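Local coordinates for FAD-binding PCMH-type domain-containing protein (Gibberella zeae, PDB 6YJO) that binds FAD, which is covalently linked to the protein, and probably acts as an oxidoreductase of the oxygen-dependent FAD-linked family, at residues 140-145 and 165-170; 155-160 and 232-237. One frame throughout, in Å; residues are numbered along the deposited sequence.

The two contacts illustrate how a covalent flavoprotein can carry one cofactor from short helix starts and strand ends: their centres lie about 12 Å apart, and both reach FAD. Along the chain their segments alternate, in the order 140-145, 155-160, 165-170 and 232-237. Helix 142-152 starts in contact 1 and leads to strand 155-156 of contact 2, from which the chain returns to helix 167-171 of contact 1; strand 226-236 then closes contact 2. The contacts touch where Gly160 N and His170 NE2 are hydrogen-bonded and where Val145 packs on Ile157. Backbone pairing in the antiparallel sheet is thereby joined to the flavin pocket through Gly160, which touches the flavin and bonds to His170.

Contact 1 (140-145 and 165-170); sequences ARLGHV and VGIAGH. With FAD (flavin-adenine dinucleotide), chain C.
Two backbone hydrogen bonds flank the bridge between Arg141 and Gly166: Ile167 N donates to Ala140 O at 2.8 Å, and Leu142 N to Val165 O at the same distance. Together they tie two residues that each stand at the N-cap of a helix. Arg141 CA also approaches Val165 O in a C-H...O contact, while the Arg141 guanidinium turns to Gly164 O and Gly100 O.

The apolar contacts centre on Leu142. Its CD1 stands over the centre of the His170 ring, 3.7 Å from the centroid, in a CH-pi contact; CD2 meets Ile167 CD1, and the side chain runs alongside Val165.

Polar contacts to the cofactor complete the arrangement. Gly166 N donates to the FAD phosphate oxygen O2P at 2.6 Å, and Gly169 N reaches O1P at 3.3 Å. With CG anti to the backbone N (chi1 -167°), His170 brings ND1 within 2.7 Å of the ribityl O2'. With both ring nitrogens bonded, NE2 to Gly160 N, the ring's rotation is fixed. The start of helix 167-171 thus offers N-H groups to a phosphate, whose negative charge the helix dipole may offset.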
loop_
_atom_site.group_PDB
_atom_site.type_symbol
_atom_site.label_atom_id
_atom_site.label_comp_id
_atom_site.label_asym_id
_atom_site.label_seq_id
_atom_site.Cartn_x
_atom_site.Cartn_y
_atom_site.Cartn_z
ATOM N N ALA A 140 -9.693 9.362 5.898
ATOM C CA ALA A 140 -8.973 9.086 7.131
ATOM C C ALA A 140 -7.591 8.526 6.821
ATOM O O ALA A 140 -7.417 7.709 5.912
ATOM C CB ALA A 140 -9.756 8.101 8.000
ATOM N N ARG A 141 -6.599 8.986 7.574
ATOM C CA ARG A 141 -5.255 8.442 7.494
ATOM C C ARG A 141 -5.107 7.298 8.491
ATOM O O ARG A 141 -5.799 7.247 9.511
ATOM C CB ARG A 141 -4.223 9.545 7.751
ATOM C CG ARG A 141 -4.087 10.495 6.562
ATOM C CD ARG A 141 -3.498 11.861 6.915
ATOM N NE ARG A 141 -3.791 12.839 5.868
ATOM C CZ ARG A 141 -3.159 12.902 4.700
ATOM N NH1 ARG A 141 -2.187 12.045 4.418
ATOM N NH2 ARG A 141 -3.505 13.821 3.808
ATOM N N LEU A 142 -4.201 6.369 8.176
ATOM C CA LEU A 142 -4.111 5.122 8.930
ATOM C C LEU A 142 -3.967 5.375 10.425
ATOM O O LEU A 142 -4.582 4.680 11.242
ATOM C CB LEU A 142 -2.932 4.289 8.423
ATOM C CG LEU A 142 -3.008 3.750 6.993
ATOM C CD1 LEU A 142 -1.841 2.807 6.753
ATOM C CD2 LEU A 142 -4.334 3.058 6.727
ATOM N N GLY A 143 -3.161 6.366 10.806
ATOM C CA GLY A 143 -2.946 6.615 12.218
ATOM C C GLY A 143 -4.156 7.214 12.900
ATOM O O GLY A 143 -4.384 6.976 14.090
ATOM N N HIS A 144 -4.944 8.002 12.165
ATOM C CA HIS A 144 -6.218 8.488 12.681
ATOM C C HIS A 144 -7.239 7.366 12.805
ATOM O O HIS A 144 -8.150 7.464 13.634
ATOM C CB HIS A 144 -6.766 9.599 11.777
ATOM C CG HIS A 144 -8.146 10.056 12.138
ATOM N ND1 HIS A 144 -8.475 10.521 13.394
ATOM C CD2 HIS A 144 -9.278 10.134 11.400
ATOM C CE1 HIS A 144 -9.752 10.858 13.415
ATOM N NE2 HIS A 144 -10.262 10.635 12.217
ATOM N N VAL A 145 -7.094 6.302 12.013
ATOM C CA VAL A 145 -7.993 5.157 12.112
ATOM C C VAL A 145 -7.669 4.326 13.348
ATOM O O VAL A 145 -8.562 3.966 14.120
ATOM C CB VAL A 145 -7.915 4.311 10.827
ATOM C CG1 VAL A 145 -8.692 3.006 10.998
ATOM C CG2 VAL A 145 -8.450 5.100 9.646
ATOM N N VAL A 165 -0.446 7.560 5.729
ATOM C CA VAL A 165 -1.034 6.963 4.537
ATOM C C VAL A 165 -2.551 7.060 4.610
ATOM O O VAL A 165 -3.155 6.902 5.681
ATOM C CB VAL A 165 -0.558 5.506 4.401
ATOM C CG1 VAL A 165 -1.453 4.717 3.464
ATOM C CG2 VAL A 165 0.891 5.479 3.921
ATOM N N GLY A 166 -3.176 7.347 3.468
ATOM C CA GLY A 166 -4.623 7.418 3.411
ATOM C C GLY A 166 -5.255 6.040 3.335
ATOM O O GLY A 166 -4.714 5.109 2.737
ATOM N N ILE A 167 -6.426 5.911 3.962
ATOM C CA ILE A 167 -7.075 4.607 4.053
ATOM C C ILE A 167 -7.534 4.136 2.679
ATOM O O ILE A 167 -7.475 2.940 2.370
ATOM C CB ILE A 167 -8.247 4.660 5.053
ATOM C CG1 ILE A 167 -8.819 3.257 5.296
ATOM C CG2 ILE A 167 -9.351 5.584 4.558
ATOM C CD1 ILE A 167 -7.834 2.292 5.942
ATOM N N ALA A 168 -7.997 5.061 1.835
ATOM C CA ALA A 168 -8.564 4.676 0.546
ATOM C C ALA A 168 -7.523 3.990 -0.332
ATOM O O ALA A 168 -7.699 2.837 -0.741
ATOM C CB ALA A 168 -9.141 5.905 -0.154
ATOM N N GLY A 169 -6.428 4.687 -0.634
ATOM C CA GLY A 169 -5.397 4.098 -1.471
ATOM C C GLY A 169 -4.775 2.860 -0.858
ATOM O O GLY A 169 -4.417 1.921 -1.573
ATOM N N HIS A 170 -4.644 2.839 0.467
ATOM C CA HIS A 170 -4.027 1.709 1.151
ATOM C C HIS A 170 -4.867 0.443 0.997
ATOM O O HIS A 170 -4.354 -0.616 0.614
ATOM C CB HIS A 170 -3.839 2.069 2.623
ATOM C CG HIS A 170 -2.939 1.139 3.375
ATOM N ND1 HIS A 170 -1.604 0.982 3.073
ATOM C CD2 HIS A 170 -3.183 0.330 4.432
ATOM C CE1 HIS A 170 -1.064 0.114 3.910
ATOM N NE2 HIS A 170 -2.002 -0.299 4.743
HETATM P PA FAD C . -3.135 8.559 -2.728
HETATM O O1A FAD C . -2.114 9.134 -3.635
HETATM O O2A FAD C . -4.138 9.586 -2.177
HETATM O O5B FAD C . -3.900 7.370 -3.425
HETATM C C5B FAD C . -3.187 6.316 -4.104
HETATM C C4B FAD C . -4.103 5.661 -5.102
HETATM O O4B FAD C . -5.412 5.484 -4.508
HETATM C C3B FAD C . -4.328 6.464 -6.380
HETATM O O3B FAD C . -4.509 5.599 -7.496
HETATM C C2B FAD C . -5.600 7.244 -6.052
HETATM O O2B FAD C . -6.308 7.629 -7.220
HETATM C C1B FAD C . -6.377 6.194 -5.262
HETATM N N9A FAD C . -7.380 6.750 -4.357
HETATM C C8A FAD C . -7.174 7.556 -3.266
HETATM N N7A FAD C . -8.273 7.911 -2.646
HETATM C C5A FAD C . -9.278 7.295 -3.384
HETATM C C6A FAD C . -10.676 7.279 -3.244
HETATM N N6A FAD C . -11.342 7.920 -2.280
HETATM N N1A FAD C . -11.383 6.568 -4.151
HETATM C C2A FAD C . -10.726 5.923 -5.117
HETATM N N3A FAD C . -9.414 5.866 -5.346
HETATM C C4A FAD C . -8.737 6.582 -4.437
HETATM N N1 FAD C . 2.073 0.203 1.914
HETATM C C2 FAD C . 2.040 -0.996 2.568
HETATM O O2 FAD C . 1.451 -1.975 2.097
HETATM N N3 FAD C . 2.679 -1.128 3.792
HETATM C C4 FAD C . 3.378 -0.138 4.454
HETATM O O4 FAD C . 3.906 -0.370 5.539
HETATM C C4X FAD C . 3.406 1.129 3.750
HETATM N N5 FAD C . 4.044 2.122 4.302
HETATM C C5X FAD C . 4.065 3.334 3.630
HETATM C C6 FAD C . 4.764 4.401 4.181
HETATM C C7 FAD C . 4.793 5.645 3.564
HETATM C C7M FAD C . 5.543 6.778 4.214
HETATM C C8 FAD C . 4.163 5.810 2.318
HETATM C C8M FAD C . 4.178 7.136 1.607
HETATM C C9 FAD C . 3.482 4.739 1.747
HETATM C C9A FAD C . 3.434 3.508 2.389
HETATM N N10 FAD C . 2.747 2.409 1.838
HETATM C C10 FAD C . 2.720 1.202 2.485
HETATM C "C1'" FAD C . 2.093 2.515 0.527
HETATM C "C2'" FAD C . 0.612 2.852 0.599
HETATM O "O2'" FAD C . -0.135 1.689 0.954
HETATM C "C3'" FAD C . 0.155 3.337 -0.777
HETATM O "O3'" FAD C . 0.994 4.421 -1.163
HETATM C "C4'" FAD C . -1.298 3.802 -0.837
HETATM O "O4'" FAD C . -1.914 3.335 -2.036
HETATM C "C5'" FAD C . -1.385 5.309 -0.771
HETATM O "O5'" FAD C . -2.739 5.692 -0.468
HETATM P P FAD C . -3.106 7.192 -0.202
HETATM O O1P FAD C . -4.626 7.368 -0.262
HETATM O O2P FAD C . -2.432 7.653 1.037
HETATM O O3P FAD C . -2.428 7.879 -1.482
#

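Contact 2 (155-160 and 232-237). With FAD (flavin-adenine dinucleotide), chain C.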
loop_
_atom_site.group_PDB
_atom_site.type_symbol
_atom_site.label_atom_id
_atom_site.label_comp_id
_atom_site.label_asym_id
_atom_site.label_seq_id
_atom_site.Cartn_x
_atom_site.Cartn_y
_atom_site.Cartn_z
ATOM N N ARG A 155 -10.389 -1.527 19.406
ATOM C CA ARG A 155 -10.485 -2.237 18.145
ATOM C C ARG A 155 -9.448 -1.696 17.174
ATOM O O ARG A 155 -8.874 -0.620 17.372
ATOM C CB ARG A 155 -11.896 -2.111 17.554
ATOM C CG ARG A 155 -13.015 -2.484 18.524
ATOM C CD ARG A 155 -12.918 -3.920 19.017
ATOM N NE ARG A 155 -13.138 -4.891 17.947
ATOM C CZ ARG A 155 -13.251 -6.202 18.134
ATOM N NH1 ARG A 155 -13.170 -6.716 19.355
ATOM N NH2 ARG A 155 -13.452 -7.005 17.097
ATOM N N ALA A 156 -9.220 -2.462 16.112
ATOM C CA ALA A 156 -8.161 -2.161 15.167
ATOM C C ALA A 156 -8.418 -2.926 13.880
ATOM O O ALA A 156 -9.165 -3.910 13.856
ATOM C CB ALA A 156 -6.787 -2.525 15.735
ATOM N N ILE A 157 -7.794 -2.452 12.807
ATOM C CA ILE A 157 -7.745 -3.194 11.552
ATOM C C ILE A 157 -6.284 -3.307 11.132
ATOM O O ILE A 157 -5.445 -2.489 11.535
ATOM C CB ILE A 157 -8.593 -2.522 10.448
ATOM C CG1 ILE A 157 -8.189 -1.058 10.261
ATOM C CG2 ILE A 157 -10.076 -2.612 10.778
ATOM C CD1 ILE A 157 -9.053 -0.328 9.242
ATOM N N PRO A 158 -5.949 -4.318 10.332
ATOM C CA PRO A 158 -4.550 -4.488 9.914
ATOM C C PRO A 158 -4.185 -3.506 8.809
ATOM O O PRO A 158 -4.916 -3.357 7.828
ATOM C CB PRO A 158 -4.503 -5.936 9.423
ATOM C CG PRO A 158 -5.898 -6.209 8.945
ATOM C CD PRO A 158 -6.813 -5.404 9.840
ATOM N N HIS A 159 -3.054 -2.827 8.977
ATOM C CA HIS A 159 -2.597 -1.839 8.007
ATOM C C HIS A 159 -1.095 -1.648 8.174
ATOM O O HIS A 159 -0.460 -2.273 9.028
ATOM C CB HIS A 159 -3.353 -0.521 8.180
ATOM C CG HIS A 159 -3.347 -0.007 9.586
ATOM N ND1 HIS A 159 -2.187 0.327 10.248
ATOM C CD2 HIS A 159 -4.357 0.213 10.461
ATOM C CE1 HIS A 159 -2.483 0.739 11.469
ATOM N NE2 HIS A 159 -3.793 0.681 11.623
ATOM N N GLY A 160 -0.533 -0.758 7.353
ATOM C CA GLY A 160 0.896 -0.544 7.303
ATOM C C GLY A 160 1.413 0.332 8.427
ATOM O O GLY A 160 0.677 0.803 9.294
ATOM N N PHE A 232 -15.090 -1.940 7.387
ATOM C CA PHE A 232 -14.208 -3.032 7.776
ATOM C C PHE A 232 -14.730 -3.706 9.039
ATOM O O PHE A 232 -15.421 -3.089 9.854
ATOM C CB PHE A 232 -12.773 -2.553 8.055
ATOM C CG PHE A 232 -12.202 -1.652 6.998
ATOM C CD1 PHE A 232 -11.438 -2.167 5.965
ATOM C CD2 PHE A 232 -12.398 -0.282 7.058
ATOM C CE1 PHE A 232 -10.897 -1.335 5.004
ATOM C CE2 PHE A 232 -11.861 0.553 6.098
ATOM C CZ PHE A 232 -11.110 0.025 5.072
ATOM N N GLN A 233 -14.361 -4.979 9.205
ATOM C CA GLN A 233 -14.628 -5.738 10.422
ATOM C C GLN A 233 -13.363 -5.697 11.274
ATOM O O GLN A 233 -12.336 -6.274 10.902
ATOM C CB GLN A 233 -15.030 -7.174 10.090
ATOM C CG GLN A 233 -15.609 -7.957 11.266
ATOM C CD GLN A 233 -16.940 -7.397 11.741
ATOM O OE1 GLN A 233 -17.769 -6.966 10.933
ATOM N NE2 GLN A 233 -17.149 -7.391 13.054
ATOM N N THR A 234 -13.437 -5.010 12.411
ATOM C CA THR A 234 -12.274 -4.827 13.265
ATOM C C THR A 234 -11.975 -6.094 14.062
ATOM O O THR A 234 -12.833 -6.962 14.259
ATOM C CB THR A 234 -12.488 -3.670 14.243
ATOM O OG1 THR A 234 -13.426 -4.069 15.251
ATOM C CG2 THR A 234 -13.019 -2.437 13.525
ATOM N N PHE A 235 -10.730 -6.187 14.522
ATOM C CA PHE A 235 -10.321 -7.174 15.509
ATOM C C PHE A 235 -9.933 -6.461 16.800
ATOM O O PHE A 235 -9.700 -5.249 16.819
ATOM C CB PHE A 235 -9.157 -8.030 14.991
ATOM C CG PHE A 235 -7.873 -7.267 14.795
ATOM C CD1 PHE A 235 -6.989 -7.093 15.847
ATOM C CD2 PHE A 235 -7.545 -6.736 13.559
ATOM C CE1 PHE A 235 -5.808 -6.396 15.675
ATOM C CE2 PHE A 235 -6.363 -6.040 13.380
ATOM C CZ PHE A 235 -5.495 -5.869 14.439
ATOM N N ALA A 236 -9.879 -7.223 17.888
ATOM C CA ALA A 236 -9.593 -6.638 19.192
ATOM C C ALA A 236 -8.115 -6.277 19.279
ATOM O O ALA A 236 -7.250 -7.139 19.097
ATOM C CB ALA A 236 -9.974 -7.610 20.307
ATOM N N ALA A 237 -7.829 -5.007 19.546
ATOM C CA ALA A 237 -6.448 -4.564 19.681
ATOM C C ALA A 237 -5.770 -5.368 20.785
ATOM O O ALA A 237 -6.244 -5.345 21.931
ATOM C CB ALA A 237 -6.383 -3.072 20.002
HETATM P PA FAD C . -3.135 8.559 -2.728
HETATM O O1A FAD C . -2.114 9.134 -3.635
HETATM O O2A FAD C . -4.138 9.586 -2.177
HETATM O O5B FAD C . -3.900 7.370 -3.425
HETATM C C5B FAD C . -3.187 6.316 -4.104
HETATM C C4B FAD C . -4.103 5.661 -5.102
HETATM O O4B FAD C . -5.412 5.484 -4.508
HETATM C C3B FAD C . -4.328 6.464 -6.380
HETATM O O3B FAD C . -4.509 5.599 -7.496
HETATM C C2B FAD C . -5.600 7.244 -6.052
HETATM O O2B FAD C . -6.308 7.629 -7.220
HETATM C C1B FAD C . -6.377 6.194 -5.262
HETATM N N9A FAD C . -7.380 6.750 -4.357
HETATM C C8A FAD C . -7.174 7.556 -3.266
HETATM N N7A FAD C . -8.273 7.911 -2.646
HETATM C C5A FAD C . -9.278 7.295 -3.384
HETATM C C6A FAD C . -10.676 7.279 -3.244
HETATM N N6A FAD C . -11.342 7.920 -2.280
HETATM N N1A FAD C . -11.383 6.568 -4.151
HETATM C C2A FAD C . -10.726 5.923 -5.117
HETATM N N3A FAD C . -9.414 5.866 -5.346
HETATM C C4A FAD C . -8.737 6.582 -4.437
HETATM N N1 FAD C . 2.073 0.203 1.914
HETATM C C2 FAD C . 2.040 -0.996 2.568
HETATM O O2 FAD C . 1.451 -1.975 2.097
HETATM N N3 FAD C . 2.679 -1.128 3.792
HETATM C C4 FAD C . 3.378 -0.138 4.454
HETATM O O4 FAD C . 3.906 -0.370 5.539
HETATM C C4X FAD C . 3.406 1.129 3.750
HETATM N N5 FAD C . 4.044 2.122 4.302
HETATM C C5X FAD C . 4.065 3.334 3.630
HETATM C C6 FAD C . 4.764 4.401 4.181
HETATM C C7 FAD C . 4.793 5.645 3.564
HETATM C C7M FAD C . 5.543 6.778 4.214
HETATM C C8 FAD C . 4.163 5.810 2.318
HETATM C C8M FAD C . 4.178 7.136 1.607
HETATM C C9 FAD C . 3.482 4.739 1.747
HETATM C C9A FAD C . 3.434 3.508 2.389
HETATM N N10 FAD C . 2.747 2.409 1.838
HETATM C C10 FAD C . 2.720 1.202 2.485
HETATM C "C1'" FAD C . 2.093 2.515 0.527
HETATM C "C2'" FAD C . 0.612 2.852 0.599
HETATM O "O2'" FAD C . -0.135 1.689 0.954
HETATM C "C3'" FAD C . 0.155 3.337 -0.777
HETATM O "O3'" FAD C . 0.994 4.421 -1.163
HETATM C "C4'" FAD C . -1.298 3.802 -0.837
HETATM O "O4'" FAD C . -1.914 3.335 -2.036
HETATM C "C5'" FAD C . -1.385 5.309 -0.771
HETATM O "O5'" FAD C . -2.739 5.692 -0.468
HETATM P P FAD C . -3.106 7.192 -0.202
HETATM O O1P FAD C . -4.626 7.368 -0.262
HETATM O O2P FAD C . -2.432 7.653 1.037
HETATM O O3P FAD C . -2.428 7.879 -1.482
#
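Strand 155-156 pairs antiparallel with the end of strand 226-236, Arg155 facing Ala236 as a non-hydrogen-bonded pair and Ala156 facing Phe235 as a hydrogen-bonded one. This edge of the antiparallel sheet in the FAD-binding (PCMH-type) fold is held by two reciprocal bonds, Phe235 N to Ala156 O at 2.8 Å and Ala156 N to Phe235 O at 2.9 Å.

Beyond the backbone, Arg155 grips Thr234 side-on with two nitrogens. Bends at chi2 (-60°) and chi3 (-66°) fold its chain back so that the guanidinium lies with one face over the Phe235-Ala236 peptide, Ala236 N being over its centre. NH2 meets Thr234 O at 2.9 Å from above the carbonyl plane. Thr234 OG1 also bonds to Met132 O, which ties the pair to the turn before strand 133-137.

Apolar groups extend the contact toward the flavin. Ile157 meets Phe232 with both branches: CG2 touches Phe232 CB at 3.8 Å, while CD1 sits above the ring, offset toward its rim, in a CH-pi contact. The Phe235 ring lies across residues 156-158, with Ala156 CB over one face and Pro158 CD 3.6 Å from CE2; it also stacks with His183. Past Pro158 the chain reaches the isoalloxazine, where Gly160 CA lies 3.5 Å from FAD O4. At the far end, Arg155 NE points almost straight at Thr234 OG1, 2.8 Å away and within 1° of the guanidinium plane.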